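Local coordinates for protein FdhC (Acinetobacter nosocomialis, PDB 5KTD) that probably transfers an acyl group from an acyl-coenzyme A to the amino group of a dTDP-linked sugar, and binds the hydroxybutanoylamino form of such a sugar, at residues Val16-Ala21 / Trp50-Lys55; Glu22-Leu27 / Ile77-Leu82. All coordinates share one frame; numbering follows the deposited sequence.

Interaction 1 of 2, residues Val16-Ala21 / Trp50-Lys55; sequences VEENDA and WIRNYK. With QUH ([[(2~{R},3~{S},5~{R})-5-[5-methyl-2,4-bis(oxidanylidene)pyrimidin-1-yl]-3-oxidanyl-oxolan-2-yl]methoxy-oxidanyl-phosphoryl] [(2~{R},3~{R},4~{S},5~{S},6~{R})-6-methyl-3,5-bis(oxidanyl)-4-[[(3~{R})-3-oxidanylbutanoyl]amino]oxan-2-yl] hydrogen phosphate), chain C; EDO (1,2-ethanediol), chain B.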
ATOM      1  N   VAL A  16       5.435  10.576   1.619  1.00 15.66           N
ATOM      2  CA  VAL A  16       6.885  10.551   1.615  1.00 16.82           C
ATOM      3  C   VAL A  16       7.488  11.969   1.406  1.00 17.51           C
ATOM      4  O   VAL A  16       6.994  12.749   0.579  1.00 17.30           O
ATOM      5  CB  VAL A  16       7.365   9.553   0.518  1.00 17.39           C
ATOM      6  CG1 VAL A  16       8.865   9.689   0.188  1.00 17.09           C
ATOM      7  CG2 VAL A  16       6.988   8.131   0.971  1.00 15.72           C
ATOM      8  N   GLU A  17       8.523  12.280   2.185  1.00 19.84           N
ATOM      9  CA  GLU A  17       9.339  13.510   1.975  1.00 22.19           C
ATOM     10  C   GLU A  17      10.776  13.101   1.656  1.00 22.87           C
ATOM     11  O   GLU A  17      11.173  11.961   1.919  1.00 22.07           O
ATOM     12  CB  GLU A  17       9.340  14.384   3.233  1.00 21.91           C
ATOM     13  CG  GLU A  17       8.002  14.919   3.755  1.00 25.55           C
ATOM     14  CD  GLU A  17       7.217  15.798   2.792  1.00 27.90           C
ATOM     15  OE1 GLU A  17       5.975  15.893   2.942  1.00 27.46           O
ATOM     16  OE2 GLU A  17       7.806  16.428   1.901  1.00 28.89           O
ATOM     17  N   GLU A  18      11.597  14.040   1.184  1.00 27.30           N
ATOM     18  CA  GLU A  18      13.035  13.757   0.925  1.00 28.51           C
ATOM     19  C   GLU A  18      13.809  13.167   2.102  1.00 27.33           C
ATOM     20  O   GLU A  18      14.658  12.253   1.941  1.00 26.23           O
ATOM     21  CB  GLU A  18      13.778  14.993   0.408  1.00 32.48           C
ATOM     22  CG  GLU A  18      13.554  15.194  -1.074  1.00 35.78           C
ATOM     23  CD  GLU A  18      14.429  16.276  -1.659  1.00 40.08           C
ATOM     24  OE1 GLU A  18      15.614  16.366  -1.238  1.00 38.65           O
ATOM     25  OE2 GLU A  18      13.918  17.003  -2.550  1.00 42.70           O
ATOM     26  N   ASN A  19      13.464  13.646   3.279  1.00 25.06           N
ATOM     27  CA  ASN A  19      14.044  13.209   4.518  1.00 26.83           C
ATOM     28  C   ASN A  19      13.778  11.744   4.836  1.00 23.43           C
ATOM     29  O   ASN A  19      14.476  11.182   5.688  1.00 21.13           O
ATOM     30  CB  ASN A  19      13.543  14.131   5.661  1.00 34.34           C
ATOM     31  CG  ASN A  19      14.224  13.846   7.016  1.00 44.53           C
ATOM     32  OD1 ASN A  19      13.691  13.100   7.900  1.00 51.78           O
ATOM     33  ND2 ASN A  19      15.413  14.428   7.190  1.00 50.24           N
ATOM     34  N   ASP A  20      12.786  11.107   4.166  1.00 21.36           N
ATOM     35  CA  ASP A  20      12.540   9.668   4.349  1.00 19.33           C
ATOM     36  C   ASP A  20      13.559   8.818   3.571  1.00 19.93           C
ATOM     37  O   ASP A  20      13.517   7.585   3.646  1.00 18.91           O
ATOM     38  CB  ASP A  20      11.123   9.291   3.935  1.00 18.76           C
ATOM     39  CG  ASP A  20      10.049   9.982   4.794  1.00 18.12           C
ATOM     40  OD1 ASP A  20      10.231   9.998   6.016  1.00 18.36           O
ATOM     41  OD2 ASP A  20       9.070  10.499   4.239  1.00 16.75           O
ATOM     42  N   ALA A  21      14.512   9.464   2.871  1.00 19.39           N
ATOM     43  CA  ALA A  21      15.428   8.693   2.027  1.00 18.72           C
ATOM     44  C   ALA A  21      16.199   7.637   2.763  1.00 17.60           C
ATOM     45  O   ALA A  21      16.298   6.528   2.285  1.00 17.34           O
ATOM     46  CB  ALA A  21      16.366   9.599   1.248  1.00 19.92           C
ATOM     47  N   TRP A  50      15.389  10.355  -6.161  1.00 20.96           N
ATOM     48  CA  TRP A  50      14.196   9.605  -6.576  1.00 20.33           C
ATOM     49  C   TRP A  50      12.925  10.253  -5.993  1.00 19.04           C
ATOM     50  O   TRP A  50      11.909  10.429  -6.695  1.00 20.05           O
ATOM     51  CB  TRP A  50      14.322   8.123  -6.139  1.00 21.31           C
ATOM     52  CG  TRP A  50      13.393   7.203  -6.844  1.00 22.61           C
ATOM     53  CD1 TRP A  50      13.689   6.375  -7.912  1.00 23.00           C
ATOM     54  CD2 TRP A  50      12.014   7.012  -6.573  1.00 23.13           C
ATOM     55  NE1 TRP A  50      12.566   5.685  -8.303  1.00 22.39           N
ATOM     56  CE2 TRP A  50      11.527   6.056  -7.495  1.00 22.76           C
ATOM     57  CE3 TRP A  50      11.122   7.548  -5.635  1.00 21.84           C
ATOM     58  CZ2 TRP A  50      10.191   5.647  -7.504  1.00 22.96           C
ATOM     59  CZ3 TRP A  50       9.796   7.115  -5.663  1.00 20.28           C
ATOM     60  CH2 TRP A  50       9.352   6.204  -6.588  1.00 20.62           C
ATOM     61  N   ILE A  51      13.011  10.645  -4.729  1.00 19.04           N
ATOM     62  CA  ILE A  51      11.844  11.235  -4.025  1.00 19.87           C
ATOM     63  C   ILE A  51      11.519  12.635  -4.588  1.00 23.99           C
ATOM     64  O   ILE A  51      10.349  12.966  -4.809  1.00 22.55           O
ATOM     65  CB  ILE A  51      12.084  11.274  -2.532  1.00 18.79           C
ATOM     66  CG1 ILE A  51      12.256   9.858  -2.010  1.00 17.04           C
ATOM     67  CG2 ILE A  51      10.961  12.027  -1.794  1.00 17.07           C
ATOM     68  CD1 ILE A  51      12.786   9.797  -0.597  1.00 16.91           C
ATOM     69  N   ARG A  52      12.565  13.421  -4.876  1.00 27.21           N
ATOM     70  CA  ARG A  52      12.389  14.743  -5.542  1.00 28.79           C
ATOM     71  C   ARG A  52      11.572  14.622  -6.855  1.00 25.68           C
ATOM     72  O   ARG A  52      10.633  15.368  -7.080  1.00 25.51           O
ATOM     73  CB  ARG A  52      13.767  15.393  -5.744  1.00 31.80           C
ATOM     74  CG  ARG A  52      13.801  16.892  -6.027  1.00 36.93           C
ATOM     75  CD  ARG A  52      15.233  17.496  -5.963  1.00 40.96           C
ATOM     76  NE  ARG A  52      16.044  16.936  -4.849  1.00 46.50           N
ATOM     77  CZ  ARG A  52      17.182  16.214  -4.952  1.00 47.15           C
ATOM     78  NH1 ARG A  52      17.781  15.973  -6.120  1.00 45.43           N
ATOM     79  NH2 ARG A  52      17.752  15.734  -3.846  1.00 43.16           N
ATOM     80  N   ASN A  53      11.913  13.657  -7.696  1.00 25.44           N
ATOM     81  CA  ASN A  53      11.193  13.419  -8.930  1.00 25.23           C
ATOM     82  C   ASN A  53       9.783  12.939  -8.670  1.00 25.05           C
ATOM     83  O   ASN A  53       8.815  13.452  -9.265  1.00 24.23           O
ATOM     84  CB  ASN A  53      11.950  12.404  -9.800  1.00 27.58           C
ATOM     85  CG  ASN A  53      13.213  13.013 -10.393  1.00 29.28           C
ATOM     86  OD1 ASN A  53      14.337  12.551 -10.165  1.00 27.35           O
ATOM     87  ND2 ASN A  53      13.025  14.127 -11.049  1.00 27.31           N
ATOM     88  N   TYR A  54       9.679  11.972  -7.763  1.00 24.40           N
ATOM     89  CA  TYR A  54       8.379  11.527  -7.226  1.00 21.87           C
ATOM     90  C   TYR A  54       7.499  12.736  -6.805  1.00 20.72           C
ATOM     91  O   TYR A  54       6.340  12.803  -7.186  1.00 18.97           O
ATOM     92  CB  TYR A  54       8.559  10.525  -6.054  1.00 21.12           C
ATOM     93  CG  TYR A  54       7.306  10.588  -5.196  1.00 19.14           C
ATOM     94  CD1 TYR A  54       6.090  10.112  -5.686  1.00 18.93           C
ATOM     95  CD2 TYR A  54       7.313  11.246  -4.000  1.00 19.92           C
ATOM     96  CE1 TYR A  54       4.915  10.264  -4.965  1.00 18.40           C
ATOM     97  CE2 TYR A  54       6.144  11.420  -3.270  1.00 19.07           C
ATOM     98  CZ  TYR A  54       4.956  10.913  -3.747  1.00 18.75           C
ATOM     99  OH  TYR A  54       3.812  11.063  -2.995  1.00 17.02           O
ATOM    100  N   LYS A  55       8.078  13.697  -6.079  1.00 22.32           N
ATOM    101  CA  LYS A  55       7.313  14.893  -5.650  1.00 26.57           C
ATOM    102  C   LYS A  55       6.677  15.742  -6.753  1.00 26.95           C
ATOM    103  O   LYS A  55       5.571  16.274  -6.560  1.00 24.80           O
ATOM    104  CB  LYS A  55       8.105  15.817  -4.701  1.00 28.32           C
ATOM    105  CG  LYS A  55       8.042  15.428  -3.215  1.00 31.10           C
ATOM    106  CD  LYS A  55       6.641  15.507  -2.597  1.00 30.77           C
ATOM    107  CE  LYS A  55       6.665  15.460  -1.079  1.00 32.41           C
ATOM    108  NZ  LYS A  55       5.626  14.568  -0.478  1.00 28.90           N
TER
HETATM  109  O1  QUH C 202       4.046  -4.294  -4.125  1.00 14.15           O
HETATM  110  C1  QUH C 202       3.457  -4.715  -5.131  1.00 13.26           C
HETATM  111  C2  QUH C 202       1.988  -4.981  -5.207  1.00 12.73           C
HETATM  112  C3  QUH C 202       1.373  -5.146  -3.845  1.00 13.06           C
HETATM  113  O2  QUH C 202       1.436  -6.516  -3.422  1.00 13.50           O
HETATM  114  C4  QUH C 202      -0.093  -4.799  -3.813  1.00 12.60           C
HETATM  115  N1  QUH C 202       4.115  -4.961  -6.325  1.00 14.34           N
HETATM  116  C5  QUH C 202       5.498  -4.538  -6.557  1.00 14.22           C
HETATM  117  C6  QUH C 202       6.263  -5.619  -7.324  1.00 15.58           C
HETATM  118  O3  QUH C 202       6.203  -6.844  -6.558  1.00 18.48           O
HETATM  119  C7  QUH C 202       7.700  -5.135  -7.483  1.00 16.36           C
HETATM  120  C8  QUH C 202       8.602  -6.141  -8.191  1.00 16.76           C
HETATM  121  O4  QUH C 202       7.721  -3.893  -8.218  1.00 17.05           O
HETATM  122  C9  QUH C 202       5.534  -3.321  -7.439  1.00 14.83           C
HETATM  123  O5  QUH C 202       4.750  -2.257  -6.941  1.00 15.32           O
HETATM  124  C10 QUH C 202       6.931  -2.845  -7.657  1.00 15.61           C
HETATM  125  O6  QUH C 202       7.446  -2.390  -6.417  1.00 15.29           O
HETATM  126  P1  QUH C 202       8.723  -1.512  -6.395  1.00 14.78           P
HETATM  127  O7  QUH C 202      10.033  -2.306  -6.524  1.00 13.10           O
HETATM  128  O8  QUH C 202       8.583  -0.681  -5.081  1.00 14.42           O
HETATM  129  O9  QUH C 202       8.692  -0.265  -7.410  1.00 15.61           O
HETATM  130  P2  QUH C 202       8.982  -0.227  -8.992  1.00 15.34           P
HETATM  131  O10 QUH C 202       7.887   0.354  -9.745  1.00 15.91           O
HETATM  132  O11 QUH C 202       9.370  -1.600  -9.527  1.00 15.63           O
HETATM  133  O12 QUH C 202      10.169   0.803  -9.079  1.00 16.55           O
HETATM  134  C11 QUH C 202      10.550   1.504 -10.248  1.00 17.02           C
HETATM  135  C12 QUH C 202      12.036   1.775 -10.081  1.00 16.50           C
HETATM  136  C13 QUH C 202      12.821   0.516  -9.672  1.00 17.50           C
HETATM  137  O13 QUH C 202      14.133   0.568 -10.275  1.00 17.11           O
HETATM  138  C14 QUH C 202      13.064   0.649  -8.174  1.00 16.81           C
HETATM  139  C15 QUH C 202      13.153   2.153  -8.025  1.00 17.31           C
HETATM  140  O14 QUH C 202      12.288   2.738  -9.050  1.00 16.01           O
HETATM  141  N2  QUH C 202      12.715   2.714  -6.757  1.00 18.24           N
HETATM  142  C16 QUH C 202      11.404   2.600  -6.384  1.00 18.82           C
HETATM  143  C17 QUH C 202      10.944   3.198  -5.193  1.00 18.02           C
HETATM  144  C18 QUH C 202       9.503   3.122  -4.736  1.00 17.47           C
HETATM  145  C19 QUH C 202      11.933   3.873  -4.404  1.00 17.06           C
HETATM  146  O15 QUH C 202      11.606   4.445  -3.300  1.00 16.76           O
HETATM  147  N3  QUH C 202      13.205   3.968  -4.791  1.00 19.03           N
HETATM  148  C20 QUH C 202      13.588   3.414  -5.939  1.00 18.57           C
HETATM  149  O16 QUH C 202      14.859   3.569  -6.243  1.00 20.18           O
HETATM  150  C1  EDO B 201      10.989   8.590   9.813  1.00 22.01           C
HETATM  151  O1  EDO B 201      10.244   9.800   9.592  1.00 23.80           O
HETATM  152  C2  EDO B 201      11.053   7.745   8.547  1.00 21.76           C
HETATM  153  O2  EDO B 201      11.620   8.518   7.498  1.00 20.05           O

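Interaction 2 of 2, residues Glu22-Leu27 / Ile77-Leu82; sequences EFICTL and IGTVRL. With QUH ([[(2~{R},3~{S},5~{R})-5-[5-methyl-2,4-bis(oxidanylidene)pyrimidin-1-yl]-3-oxidanyl-oxolan-2-yl]methoxy-oxidanyl-phosphoryl] [(2~{R},3~{R},4~{S},5~{S},6~{R})-6-methyl-3,5-bis(oxidanyl)-4-[[(3~{R})-3-oxidanylbutanoyl]amino]oxan-2-yl] hydrogen phosphate), chain C.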
ATOM      1  N   GLU A  22      16.714   7.936   3.948  1.00 18.34           N
ATOM      2  CA  GLU A  22      17.480   6.940   4.651  1.00 19.54           C
ATOM      3  C   GLU A  22      16.635   5.731   5.110  1.00 19.16           C
ATOM      4  O   GLU A  22      17.103   4.571   5.055  1.00 21.08           O
ATOM      5  CB  GLU A  22      18.185   7.543   5.856  1.00 22.69           C
ATOM      6  CG  GLU A  22      18.865   6.469   6.712  1.00 24.88           C
ATOM      7  CD  GLU A  22      19.814   7.060   7.749  1.00 30.69           C
ATOM      8  OE1 GLU A  22      20.693   6.321   8.176  1.00 33.09           O
ATOM      9  OE2 GLU A  22      19.670   8.238   8.148  1.00 32.05           O
ATOM     10  N   PHE A  23      15.445   6.002   5.633  1.00 17.79           N
ATOM     11  CA  PHE A  23      14.554   4.941   6.056  1.00 16.70           C
ATOM     12  C   PHE A  23      14.190   4.010   4.883  1.00 16.82           C
ATOM     13  O   PHE A  23      14.230   2.773   5.020  1.00 16.12           O
ATOM     14  CB  PHE A  23      13.277   5.511   6.647  1.00 17.87           C
ATOM     15  CG  PHE A  23      12.265   4.439   6.982  1.00 16.40           C
ATOM     16  CD1 PHE A  23      12.516   3.555   8.018  1.00 16.93           C
ATOM     17  CD2 PHE A  23      11.139   4.237   6.195  1.00 16.28           C
ATOM     18  CE1 PHE A  23      11.640   2.555   8.297  1.00 16.28           C
ATOM     19  CE2 PHE A  23      10.250   3.236   6.488  1.00 16.73           C
ATOM     20  CZ  PHE A  23      10.502   2.389   7.524  1.00 17.04           C
ATOM     21  N   ILE A  24      13.855   4.620   3.758  1.00 16.71           N
ATOM     22  CA  ILE A  24      13.542   3.874   2.533  1.00 17.43           C
ATOM     23  C   ILE A  24      14.735   3.054   2.054  1.00 19.06           C
ATOM     24  O   ILE A  24      14.557   1.872   1.725  1.00 18.58           O
ATOM     25  CB  ILE A  24      12.979   4.770   1.431  1.00 16.54           C
ATOM     26  CG1 ILE A  24      11.614   5.333   1.872  1.00 16.84           C
ATOM     27  CG2 ILE A  24      12.726   3.959   0.170  1.00 17.57           C
ATOM     28  CD1 ILE A  24      11.041   6.391   0.964  1.00 15.89           C
ATOM     29  N   CYS A  25      15.922   3.662   1.988  1.00 19.03           N
ATOM     30  CA  CYS A  25      17.098   2.926   1.530  1.00 20.17           C
ATOM     31  C   CYS A  25      17.303   1.681   2.361  1.00 19.46           C
ATOM     32  O   CYS A  25      17.542   0.611   1.834  1.00 19.05           O
ATOM     33  CB  CYS A  25      18.387   3.746   1.610  1.00 21.28           C
ATOM     34  SG  CYS A  25      18.544   4.924   0.271  1.00 25.26           S
ATOM     35  N   THR A  26      17.215   1.832   3.669  1.00 18.85           N
ATOM     36  CA  THR A  26      17.486   0.739   4.580  1.00 20.15           C
ATOM     37  C   THR A  26      16.446  -0.351   4.490  1.00 19.80           C
ATOM     38  O   THR A  26      16.778  -1.529   4.498  1.00 22.31           O
ATOM     39  CB  THR A  26      17.563   1.283   6.012  1.00 21.29           C
ATOM     40  OG1 THR A  26      18.523   2.355   6.046  1.00 23.38           O
ATOM     41  CG2 THR A  26      17.911   0.197   6.990  1.00 21.24           C
ATOM     42  N   LEU A  27      15.179   0.058   4.406  1.00 18.22           N
ATOM     43  CA  LEU A  27      14.090  -0.852   4.177  1.00 18.38           C
ATOM     44  C   LEU A  27      14.250  -1.703   2.893  1.00 17.98           C
ATOM     45  O   LEU A  27      14.226  -2.947   2.938  1.00 15.68           O
ATOM     46  CB  LEU A  27      12.788  -0.052   4.102  1.00 18.57           C
ATOM     47  CG  LEU A  27      11.529  -0.888   4.109  1.00 17.60           C
ATOM     48  CD1 LEU A  27      11.312  -1.625   5.443  1.00 17.79           C
ATOM     49  CD2 LEU A  27      10.379   0.085   3.777  1.00 16.42           C
ATOM     50  N   ILE A  77       7.325   1.895   9.892  1.00 15.70           N
ATOM     51  CA  ILE A  77       7.315   0.444   9.742  1.00 15.67           C
ATOM     52  C   ILE A  77       7.240  -0.038   8.264  1.00 15.82           C
ATOM     53  O   ILE A  77       7.354  -1.212   8.012  1.00 14.42           O
ATOM     54  CB  ILE A  77       6.165  -0.191  10.574  1.00 15.85           C
ATOM     55  CG1 ILE A  77       4.796   0.394  10.180  1.00 15.84           C
ATOM     56  CG2 ILE A  77       6.399   0.010  12.083  1.00 16.28           C
ATOM     57  CD1 ILE A  77       3.634  -0.453  10.640  1.00 17.03           C
ATOM     58  N   GLY A  78       7.109   0.872   7.310  1.00 15.54           N
ATOM     59  CA  GLY A  78       7.096   0.487   5.909  1.00 16.35           C
ATOM     60  C   GLY A  78       6.696   1.562   4.908  1.00 15.75           C
ATOM     61  O   GLY A  78       6.626   2.756   5.234  1.00 15.85           O
ATOM     62  N   THR A  79       6.400   1.098   3.693  1.00 14.18           N
ATOM     63  CA  THR A  79       6.049   1.947   2.592  1.00 13.35           C
ATOM     64  C   THR A  79       4.915   1.385   1.814  1.00 12.61           C
ATOM     65  O   THR A  79       4.619   0.169   1.852  1.00 13.18           O
ATOM     66  CB  THR A  79       7.185   2.095   1.604  1.00 12.91           C
ATOM     67  OG1 THR A  79       7.513   0.821   1.064  1.00 12.55           O
ATOM     68  CG2 THR A  79       8.355   2.674   2.293  1.00 12.49           C
ATOM     69  N   VAL A  80       4.241   2.271   1.109  1.00 12.58           N
ATOM     70  CA  VAL A  80       3.248   1.818   0.138  1.00 12.54           C
ATOM     71  C   VAL A  80       3.049   2.943  -0.848  1.00 11.55           C
ATOM     72  O   VAL A  80       3.251   4.120  -0.503  1.00 12.17           O
ATOM     73  CB  VAL A  80       1.924   1.314   0.809  1.00 12.15           C
ATOM     74  CG1 VAL A  80       1.155   2.507   1.348  1.00 12.82           C
ATOM     75  CG2 VAL A  80       1.099   0.487  -0.183  1.00 11.94           C
ATOM     76  N   ARG A  81       2.672   2.574  -2.053  1.00 11.00           N
ATOM     77  CA  ARG A  81       2.598   3.541  -3.178  1.00 12.41           C
ATOM     78  C   ARG A  81       1.431   3.288  -4.127  1.00 11.98           C
ATOM     79  O   ARG A  81       1.191   2.129  -4.487  1.00 12.10           O
ATOM     80  CB  ARG A  81       3.909   3.492  -3.963  1.00 13.44           C
ATOM     81  CG  ARG A  81       4.121   4.608  -4.965  1.00 14.60           C
ATOM     82  CD  ARG A  81       5.592   4.715  -5.388  1.00 15.06           C
ATOM     83  NE  ARG A  81       5.990   3.467  -6.036  1.00 15.57           N
ATOM     84  CZ  ARG A  81       6.303   3.254  -7.328  1.00 15.63           C
ATOM     85  NH1 ARG A  81       6.370   4.226  -8.220  1.00 15.78           N
ATOM     86  NH2 ARG A  81       6.623   2.015  -7.713  1.00 14.57           N
ATOM     87  N   LEU A  82       0.747   4.384  -4.530  1.00 12.11           N
ATOM     88  CA  LEU A  82      -0.234   4.401  -5.577  1.00 12.28           C
ATOM     89  C   LEU A  82       0.352   5.095  -6.765  1.00 13.10           C
ATOM     90  O   LEU A  82       0.798   6.229  -6.630  1.00 15.55           O
ATOM     91  CB  LEU A  82      -1.524   5.161  -5.197  1.00 12.67           C
ATOM     92  CG  LEU A  82      -2.432   4.459  -4.188  1.00 12.02           C
ATOM     93  CD1 LEU A  82      -1.759   4.428  -2.828  1.00 12.31           C
ATOM     94  CD2 LEU A  82      -3.741   5.205  -4.168  1.00 12.73           C
TER
HETATM   95  O1  QUH C 202       4.046  -4.294  -4.125  1.00 14.15           O
HETATM   96  C1  QUH C 202       3.457  -4.715  -5.131  1.00 13.26           C
HETATM   97  C2  QUH C 202       1.988  -4.981  -5.207  1.00 12.73           C
HETATM   98  C3  QUH C 202       1.373  -5.146  -3.845  1.00 13.06           C
HETATM   99  O2  QUH C 202       1.436  -6.516  -3.422  1.00 13.50           O
HETATM  100  C4  QUH C 202      -0.093  -4.799  -3.813  1.00 12.60           C
HETATM  101  N1  QUH C 202       4.115  -4.961  -6.325  1.00 14.34           N
HETATM  102  C5  QUH C 202       5.498  -4.538  -6.557  1.00 14.22           C
HETATM  103  C6  QUH C 202       6.263  -5.619  -7.324  1.00 15.58           C
HETATM  104  O3  QUH C 202       6.203  -6.844  -6.558  1.00 18.48           O
HETATM  105  C7  QUH C 202       7.700  -5.135  -7.483  1.00 16.36           C
HETATM  106  C8  QUH C 202       8.602  -6.141  -8.191  1.00 16.76           C
HETATM  107  O4  QUH C 202       7.721  -3.893  -8.218  1.00 17.05           O
HETATM  108  C9  QUH C 202       5.534  -3.321  -7.439  1.00 14.83           C
HETATM  109  O5  QUH C 202       4.750  -2.257  -6.941  1.00 15.32           O
HETATM  110  C10 QUH C 202       6.931  -2.845  -7.657  1.00 15.61           C
HETATM  111  O6  QUH C 202       7.446  -2.390  -6.417  1.00 15.29           O
HETATM  112  P1  QUH C 202       8.723  -1.512  -6.395  1.00 14.78           P
HETATM  113  O7  QUH C 202      10.033  -2.306  -6.524  1.00 13.10           O
HETATM  114  O8  QUH C 202       8.583  -0.681  -5.081  1.00 14.42           O
HETATM  115  O9  QUH C 202       8.692  -0.265  -7.410  1.00 15.61           O
HETATM  116  P2  QUH C 202       8.982  -0.227  -8.992  1.00 15.34           P
HETATM  117  O10 QUH C 202       7.887   0.354  -9.745  1.00 15.91           O
HETATM  118  O11 QUH C 202       9.370  -1.600  -9.527  1.00 15.63           O
HETATM  119  O12 QUH C 202      10.169   0.803  -9.079  1.00 16.55           O
HETATM  120  C11 QUH C 202      10.550   1.504 -10.248  1.00 17.02           C
HETATM  121  C12 QUH C 202      12.036   1.775 -10.081  1.00 16.50           C
HETATM  122  C13 QUH C 202      12.821   0.516  -9.672  1.00 17.50           C
HETATM  123  O13 QUH C 202      14.133   0.568 -10.275  1.00 17.11           O
HETATM  124  C14 QUH C 202      13.064   0.649  -8.174  1.00 16.81           C
HETATM  125  C15 QUH C 202      13.153   2.153  -8.025  1.00 17.31           C
HETATM  126  O14 QUH C 202      12.288   2.738  -9.050  1.00 16.01           O
HETATM  127  N2  QUH C 202      12.715   2.714  -6.757  1.00 18.24           N
HETATM  128  C16 QUH C 202      11.404   2.600  -6.384  1.00 18.82           C
HETATM  129  C17 QUH C 202      10.944   3.198  -5.193  1.00 18.02           C
HETATM  130  C18 QUH C 202       9.503   3.122  -4.736  1.00 17.47           C
HETATM  131  C19 QUH C 202      11.933   3.873  -4.404  1.00 17.06           C
HETATM  132  O15 QUH C 202      11.606   4.445  -3.300  1.00 16.76           O
HETATM  133  N3  QUH C 202      13.205   3.968  -4.791  1.00 19.03           N
HETATM  134  C20 QUH C 202      13.588   3.414  -5.939  1.00 18.57           C
HETATM  135  O16 QUH C 202      14.859   3.569  -6.243  1.00 20.18           O

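Interaction 1 of 2, residues Val16-Ala21 / Trp50-Lys55
Ile51 pushes its two methyl ends into the turn that follows strand 11-15, and this apolar plug is the heart of the contact. With chi1 at -62°, CG2 stands anti to the backbone N and presses on main chain as well as side chain: Ile51 CG2 lies 3.6 Å from Glu17 C and 3.7 Å from Val16 CG1. The other arm goes toward the start of the next helix, Ile51 CD1 resting 4.0 Å from Ala21 CB. Val16 and Ile51 meet at about a right angle, while an edge of the Tyr54 ring turns toward the carbonyl of Val16.

Charged groups close the outer side. Lys55, its chain bent at chi2 and chi4, sends NZ to Val16 O in a hydrogen bond whose modelled length, 2.5 Å, is doubtfully short. The same ammonium makes a long salt bridge with Glu17, whose OE1 is 3.7 Å from Lys55 NZ, and a further one with Glu58. Arg52 and Glu18 form a salt bridge, Arg52 NE donating to Glu18 OE2 at 3.1 Å from above the carboxylate plane; the two planes are 64° apart, and the second bond, Arg52 NH2 to Glu18 OE1, is long and weak. Arg52 is also held by Glu49, one helical turn back.

Within the turn itself, Asp20 OD2 accepts a hydrogen bond from the backbone N-H of Glu17, with 2.8 Å between Glu17 N and Asp20 OD2, and OD1 pairs with Arg14. On another side of the helix Trp50 offers a face to the thymine of the bound nucleotide sugar.

The contact thus fastens helix 44-59 across the junction between strand 11-15 and helix 21-28: Val16 continues onto Tyr65 and Ile67 of strand 64-70, Tyr54 meets Tyr65 edge-to-face, and Ala21 packs on Ile44, Gln47 and Ala48.

Interaction 2 of 2, residues Glu22-Leu27 / Ile77-Leu82
Leu27 and Thr79 reach toward each other tip to tip, Leu27 CD2 coming within 3.6 Å of Thr79 CG2. The same leucine methyl lies over the strand backbone, 3.9 Å from Gly78 CA. One turn earlier on the helix, Phe23 turns the edge of its ring to the main chain, with Phe23 CZ 3.7 Å from Gly78 N and close to the ring plane. Ile24 touches more lightly, its CG1 4.2 Å from Thr79 CG2.

What sets these groups in place lies just behind them. Thr79 has chi1 61°, which tucks OG1 between its backbone N and carbonyl carbon and presents the methyl to the helix; OG1 is bonded to Ser96 O on the adjacent strand. A classic beta bulge sets Ile77 and Gly78 together across from Ile68 of strand 64-70, so the backbone under Phe23 and Leu27 is locally irregular. The 22-27 part of helix 21-28 crosses the 77-82 part of strand 75-86 nearly perpendicularly, with 9.3 Å between axes and 94° between directions. Farther along the strand, Arg81 NH2 donates to the diphosphate oxygen O10 of the ligand QUH at 2.9 Å, which lies in the guanidinium plane. Ser96 OG and Glu63 engage the other nitrogens of Arg81, and Ser96 OG is itself bonded to the ligand.

Chemically, the interface consists of aliphatic groups meeting the methyl of Thr79, and of a methyl and an aromatic edge against backbone, while Thr79 OG1 is satisfied by Ser96 O. The contact is thus held by shape rather than by directional bonds; the charge of Arg81 serves the diphosphate and Glu63.

From the N terminus, strand 11-15 leads through the turn 16-21 into helix 21-28, so the first halves of both contacts are consecutive. Helix 44-59 then returns to the turn and interaction 1 closes a loop of 28 residues; strand 75-86 returns to helix 21-28 and interaction 2 closes one of 49. Their segments alternate, and the two closures cross rather than nest. They touch: Ile24 CD1 packs on Val16 CG1 and Ile51 CD1, and Trp50 lies against Arg81. Together they tie two successive helices to the sheet of the GNAT-family domain, and both border the bound nucleotide sugar, interaction 1 through Trp50 at the thymine, interaction 2 through Ile24 and Arg81 at thymine and diphosphate.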